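Local coordinates for 6b protein (Agrobacterium vitis, PDB 3AQ2) that disturbs plant cell proliferation, probably by interfering with the host miRNA machinery through a toxin-like ADP-ribosylation fold, at residues Gln25-Ala30 with Ile197-Ser202; Thr96-Trp101 with Arg147-Arg152. One frame throughout, in Å; residues are numbered along the deposited sequence.

In the fold
Contact 1 joins helix 20-38 to strand 199-202 of the four-stranded mixed sheet, while contact 2 sets the loop after strand 93-96 against strand 143-151 of the three-stranded antiparallel sheet. Their centres are about 17 Å apart, yet they meet directly: L27 CD1 of contact 1 lies 3.7 Å from W101 CZ3 of contact 2. Along the chain contact 2 is nested inside the loop closed by contact 1, so contact 1 joins an early helix to the last strand, and both segments of contact 2 lie between them in sequence. W101, which also packs on V20, L23 and S24, thus ties the helix over one sheet to a loop leaving the other, within one compact domain of the ADP-ribosylation type.

Contact 1: Gln25-Ala30 with Ile197-Ser202; sequences QHLRQA and IVALGS
A30 and V198 meet methyl to methyl, and one helical turn earlier the end of L27 reaches A199. The A30 CB bond points toward 197-202, and A30 CB stops 3.8 Å from V198 CG1. V198 CG1, set opposite the backbone N of V198 (chi1 178°), is also 3.8 Å from A30 O, so it borders both the methyl and the backbone of the helix residue. L27 behaves differently. Its first side-chain bond runs along the flank of the interface, and only the branch end turns in, bringing L27 CD2 to 4.0 Å from A199 CB. No hydrogen bond crosses between the two segments; the side-chain contacts are apolar, and all four touching residues are buried.

The backbones come closest at A30 and V198, whose CA atoms are 6.5 Å apart, a spacing that the small alanine permits. L27 spreads further, onto F134 and A136 of strand 133-137 and onto L14, while A30 and A199 both touch R12 of strand 12-13. The helix therefore spans three neighbouring strands of the mixed sheet.

V198 and A199 are consecutive, yet both point at the helix. The explanation lies in the backbone: V198 has phi/psi of -74°/-51°, far from extended, and both residues face A136 on the adjacent strand. These are the marks of a classic beta bulge, here presenting two successive side chains to a helix packed across the face of a mixed sheet.

Contact 2: Thr96-Trp101 with Arg147-Arg152; sequences TAMPPW and RTDVIR
The carboxylate of D149, against whose side chain the M98 methyl rests, is gripped side-on by the guanidinium of R147 two residues earlier on the strand. That strand, 143-151, is an outermost one in the three-stranded antiparallel sheet of this chain, and the loop facing it starts with an ST turn at T96. R147 NE lies 2.8 Å from D149 OD1, and R147 NH2 is equally close, 2.8 Å, to D149 OD2, giving a bidentate salt bridge. Two bonds, one to each oxygen on its syn side, hold the acid; the nitrogens stand 28° and 21° out of the carboxylate plane, so the two groups are tilted rather than coplanar. The rings of W101 and the guanidinium of R152 each have one face touched near the rim by a residue of their own segment: P99 CB sits 3.5 Å above the W101 ring plane, and I151 CG2 is 3.9 Å above the guanidinium plane of R152.

From the loop M98 crosses D149 at about a right angle. With CG beside the backbone N and the chain extended beyond it, M98 CE comes to 3.6 Å from both D149 CB and D149 OD2, lying against the carboxylate as well. M98 CE also meets I151 CG1 at 4.0 Å, bridging two residues on one side of the strand.

M98 is buried, with Y156 and W158 of the central strand and M108 of helix 105-115 also against it. R147 has further partners, a cation-pi contact with W158 and a hydrogen bond from NH1 to S115 OG. The turn that positions M98 is closed by M98 N donating, nearly straight, to T96 OG1, 3.1 Å away.

Contact 1: Gln25-Ala30 with Ile197-Ser202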
loop_
_atom_site.group_PDB
_atom_site.type_symbol
_atom_site.label_atom_id
_atom_site.label_comp_id
_atom_site.label_asym_id
_atom_site.label_seq_id
_atom_site.Cartn_x
_atom_site.Cartn_y
_atom_site.Cartn_z
ATOM N N GLN A 25 8.107 15.439 -1.113
ATOM C CA GLN A 25 7.654 16.296 -2.211
ATOM C C GLN A 25 7.278 15.461 -3.441
ATOM O O GLN A 25 6.236 15.697 -4.058
ATOM C CB GLN A 25 8.731 17.325 -2.558
ATOM C CG GLN A 25 9.013 18.324 -1.426
ATOM C CD GLN A 25 10.346 19.060 -1.585
ATOM O OE1 GLN A 25 10.998 18.981 -2.630
ATOM N NE2 GLN A 25 10.745 19.792 -0.548
ATOM N N HIS A 26 8.116 14.479 -3.782
ATOM C CA HIS A 26 7.813 13.581 -4.914
ATOM C C HIS A 26 6.546 12.762 -4.679
ATOM O O HIS A 26 5.768 12.531 -5.610
ATOM C CB HIS A 26 8.988 12.641 -5.214
ATOM C CG HIS A 26 10.098 13.287 -5.981
ATOM N ND1 HIS A 26 10.217 13.183 -7.352
ATOM C CD2 HIS A 26 11.138 14.051 -5.571
ATOM C CE1 HIS A 26 11.285 13.852 -7.750
ATOM N NE2 HIS A 26 11.862 14.390 -6.689
ATOM N N LEU A 27 6.348 12.300 -3.446
ATOM C CA LEU A 27 5.140 11.535 -3.106
ATOM C C LEU A 27 3.895 12.410 -3.236
ATOM O O LEU A 27 2.878 11.963 -3.761
ATOM C CB LEU A 27 5.252 10.930 -1.712
ATOM C CG LEU A 27 6.211 9.746 -1.593
ATOM C CD1 LEU A 27 6.475 9.419 -0.111
ATOM C CD2 LEU A 27 5.622 8.515 -2.291
ATOM N N ARG A 28 3.994 13.654 -2.769
ATOM C CA ARG A 28 2.883 14.611 -2.870
ATOM C C ARG A 28 2.472 14.801 -4.327
ATOM O O ARG A 28 1.280 14.737 -4.653
ATOM C CB ARG A 28 3.270 15.957 -2.241
ATOM C CG ARG A 28 2.133 16.969 -2.200
ATOM C CD ARG A 28 2.537 18.221 -1.423
ATOM N NE ARG A 28 1.431 19.179 -1.353
ATOM C CZ ARG A 28 1.471 20.350 -0.715
ATOM N NH1 ARG A 28 2.568 20.736 -0.067
ATOM N NH2 ARG A 28 0.402 21.143 -0.726
ATOM N N GLN A 29 3.462 15.004 -5.191
ATOM C CA GLN A 29 3.224 15.240 -6.613
ATOM C C GLN A 29 2.682 13.989 -7.297
ATOM O O GLN A 29 1.830 14.092 -8.183
ATOM C CB GLN A 29 4.496 15.702 -7.324
ATOM C CG GLN A 29 4.239 16.283 -8.721
ATOM C CD GLN A 29 3.291 17.476 -8.692
ATOM O OE1 GLN A 29 3.463 18.392 -7.890
ATOM N NE2 GLN A 29 2.282 17.466 -9.569
ATOM N N ALA A 30 3.189 12.821 -6.904
ATOM C CA ALA A 30 2.729 11.563 -7.504
ATOM C C ALA A 30 1.245 11.364 -7.225
ATOM O O ALA A 30 0.477 10.973 -8.114
ATOM C CB ALA A 30 3.540 10.387 -6.976
ATOM N N ILE A 197 -0.405 0.951 -8.174
ATOM C CA ILE A 197 0.625 1.458 -7.279
ATOM C C ILE A 197 0.942 2.886 -7.695
ATOM O O ILE A 197 1.214 3.140 -8.866
ATOM C CB ILE A 197 1.904 0.568 -7.348
ATOM C CG1 ILE A 197 1.566 -0.917 -7.082
ATOM C CG2 ILE A 197 2.981 1.090 -6.373
ATOM C CD1 ILE A 197 0.870 -1.197 -5.733
ATOM N N VAL A 198 0.879 3.823 -6.748
ATOM C CA VAL A 198 1.193 5.216 -7.055
ATOM C C VAL A 198 2.705 5.390 -7.227
ATOM O O VAL A 198 3.172 5.943 -8.232
ATOM C CB VAL A 198 0.657 6.177 -5.980
ATOM C CG1 VAL A 198 1.055 7.626 -6.312
ATOM C CG2 VAL A 198 -0.862 6.031 -5.863
ATOM N N ALA A 199 3.454 4.902 -6.247
ATOM C CA ALA A 199 4.905 5.046 -6.241
ATOM C C ALA A 199 5.553 3.909 -5.462
ATOM O O ALA A 199 4.890 3.226 -4.675
ATOM C CB ALA A 199 5.298 6.391 -5.626
ATOM N N LEU A 200 6.850 3.713 -5.681
ATOM C CA LEU A 200 7.640 2.818 -4.826
ATOM C C LEU A 200 8.910 3.552 -4.403
ATOM O O LEU A 200 9.342 4.501 -5.064
ATOM C CB LEU A 200 7.976 1.492 -5.525
ATOM C CG LEU A 200 8.968 1.486 -6.701
ATOM C CD1 LEU A 200 9.717 0.157 -6.768
ATOM C CD2 LEU A 200 8.264 1.759 -8.045
ATOM N N GLY A 201 9.494 3.132 -3.285
ATOM C CA GLY A 201 10.699 3.806 -2.822
ATOM C C GLY A 201 11.398 3.012 -1.750
ATOM O O GLY A 201 11.009 1.878 -1.441
ATOM N N SER A 202 12.454 3.621 -1.218
ATOM C CA SER A 202 13.263 3.038 -0.151
ATOM C C SER A 202 12.939 3.673 1.205
ATOM O O SER A 202 12.538 4.841 1.270
ATOM C CB SER A 202 14.739 3.261 -0.473
ATOM O OG SER A 202 15.557 2.830 0.605
#

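Contact 2: Thr96-Trp101 with Arg147-Arg152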
loop_
_atom_site.group_PDB
_atom_site.type_symbol
_atom_site.label_atom_id
_atom_site.label_comp_id
_atom_site.label_asym_id
_atom_site.label_seq_id
_atom_site.Cartn_x
_atom_site.Cartn_y
_atom_site.Cartn_z
ATOM N N THR A 96 -0.377 1.402 6.235
ATOM C CA THR A 96 -0.400 2.414 7.289
ATOM C C THR A 96 -0.186 3.816 6.747
ATOM O O THR A 96 0.480 3.993 5.727
ATOM C CB THR A 96 0.651 2.105 8.402
ATOM O OG1 THR A 96 0.553 3.095 9.448
ATOM C CG2 THR A 96 2.098 2.059 7.840
ATOM N N ALA A 97 -0.742 4.796 7.454
ATOM C CA ALA A 97 -0.479 6.197 7.184
ATOM C C ALA A 97 0.930 6.618 7.650
ATOM O O ALA A 97 1.405 7.688 7.251
ATOM C CB ALA A 97 -1.561 7.083 7.836
ATOM N N MET A 98 1.587 5.804 8.483
ATOM C CA MET A 98 2.951 6.143 8.955
ATOM C C MET A 98 3.865 6.156 7.744
ATOM O O MET A 98 4.017 5.118 7.099
ATOM C CB MET A 98 3.481 5.098 9.927
ATOM C CG MET A 98 2.788 5.069 11.258
ATOM S SD MET A 98 3.769 3.993 12.325
ATOM C CE MET A 98 3.008 4.331 13.909
ATOM N N PRO A 99 4.451 7.324 7.416
ATOM C CA PRO A 99 5.279 7.408 6.217
ATOM C C PRO A 99 6.656 6.766 6.429
ATOM O O PRO A 99 7.059 6.514 7.573
ATOM C CB PRO A 99 5.401 8.914 5.984
ATOM C CG PRO A 99 5.356 9.497 7.350
ATOM C CD PRO A 99 4.376 8.625 8.109
ATOM N N PRO A 100 7.374 6.488 5.331
ATOM C CA PRO A 100 8.645 5.756 5.437
ATOM C C PRO A 100 9.742 6.414 6.288
ATOM O O PRO A 100 10.689 5.733 6.681
ATOM C CB PRO A 100 9.096 5.619 3.967
ATOM C CG PRO A 100 7.873 5.840 3.156
ATOM C CD PRO A 100 7.000 6.766 3.930
ATOM N N TRP A 101 9.617 7.715 6.571
ATOM C CA TRP A 101 10.606 8.435 7.383
ATOM C C TRP A 101 10.190 8.614 8.841
ATOM O O TRP A 101 10.916 9.252 9.607
ATOM C CB TRP A 101 10.892 9.821 6.782
ATOM C CG TRP A 101 9.636 10.641 6.582
ATOM C CD1 TRP A 101 9.012 11.454 7.501
ATOM C CD2 TRP A 101 8.848 10.704 5.389
ATOM N NE1 TRP A 101 7.884 12.015 6.942
ATOM C CE2 TRP A 101 7.761 11.571 5.648
ATOM C CE3 TRP A 101 8.966 10.123 4.117
ATOM C CZ2 TRP A 101 6.789 11.863 4.683
ATOM C CZ3 TRP A 101 7.977 10.401 3.156
ATOM C CH2 TRP A 101 6.920 11.278 3.445
ATOM N N ARG A 147 -6.685 0.304 13.515
ATOM C CA ARG A 147 -5.987 0.827 14.684
ATOM C C ARG A 147 -5.504 2.237 14.402
ATOM O O ARG A 147 -5.393 2.633 13.248
ATOM C CB ARG A 147 -4.778 -0.065 15.010
ATOM C CG ARG A 147 -4.237 0.110 16.421
ATOM C CD ARG A 147 -3.075 -0.828 16.665
ATOM N NE ARG A 147 -1.825 -0.434 16.006
ATOM C CZ ARG A 147 -1.177 -1.159 15.094
ATOM N NH1 ARG A 147 -1.666 -2.320 14.659
ATOM N NH2 ARG A 147 -0.039 -0.715 14.595
ATOM N N THR A 148 -5.215 2.975 15.470
ATOM C CA THR A 148 -4.537 4.269 15.378
ATOM C C THR A 148 -3.358 4.281 16.358
ATOM O O THR A 148 -3.543 3.990 17.541
ATOM C CB THR A 148 -5.514 5.407 15.699
ATOM O OG1 THR A 148 -6.626 5.332 14.797
ATOM C CG2 THR A 148 -4.850 6.781 15.577
ATOM N N ASP A 149 -2.163 4.585 15.851
ATOM C CA ASP A 149 -0.976 4.773 16.686
ATOM C C ASP A 149 -0.643 6.256 16.777
ATOM O O ASP A 149 -0.809 6.996 15.802
ATOM C CB ASP A 149 0.235 4.029 16.111
ATOM C CG ASP A 149 0.076 2.515 16.131
ATOM O OD1 ASP A 149 -0.740 1.984 16.925
ATOM O OD2 ASP A 149 0.797 1.859 15.360
ATOM N N VAL A 150 -0.141 6.684 17.937
ATOM C CA VAL A 150 0.208 8.081 18.150
ATOM C C VAL A 150 1.721 8.178 18.338
ATOM O O VAL A 150 2.270 7.555 19.241
ATOM C CB VAL A 150 -0.536 8.656 19.379
ATOM C CG1 VAL A 150 -0.057 10.078 19.715
ATOM C CG2 VAL A 150 -2.047 8.606 19.159
ATOM N N ILE A 151 2.379 8.948 17.474
ATOM C CA ILE A 151 3.823 9.177 17.553
ATOM C C ILE A 151 4.069 10.680 17.497
ATOM O O ILE A 151 3.527 11.362 16.629
ATOM C CB ILE A 151 4.559 8.465 16.378
ATOM C CG1 ILE A 151 4.488 6.935 16.514
ATOM C CG2 ILE A 151 6.014 8.945 16.250
ATOM C CD1 ILE A 151 5.383 6.356 17.605
ATOM N N ARG A 152 4.888 11.192 18.424
ATOM C CA ARG A 152 5.185 12.624 18.523
ATOM C C ARG A 152 3.890 13.441 18.467
ATOM O O ARG A 152 3.814 14.478 17.798
ATOM C CB ARG A 152 6.202 13.074 17.453
ATOM C CG ARG A 152 7.570 12.372 17.539
ATOM C CD ARG A 152 8.619 12.941 16.551
ATOM N NE ARG A 152 8.439 12.493 15.166
ATOM C CZ ARG A 152 8.862 11.330 14.663
ATOM N NH1 ARG A 152 9.514 10.447 15.410
ATOM N NH2 ARG A 152 8.644 11.052 13.385
#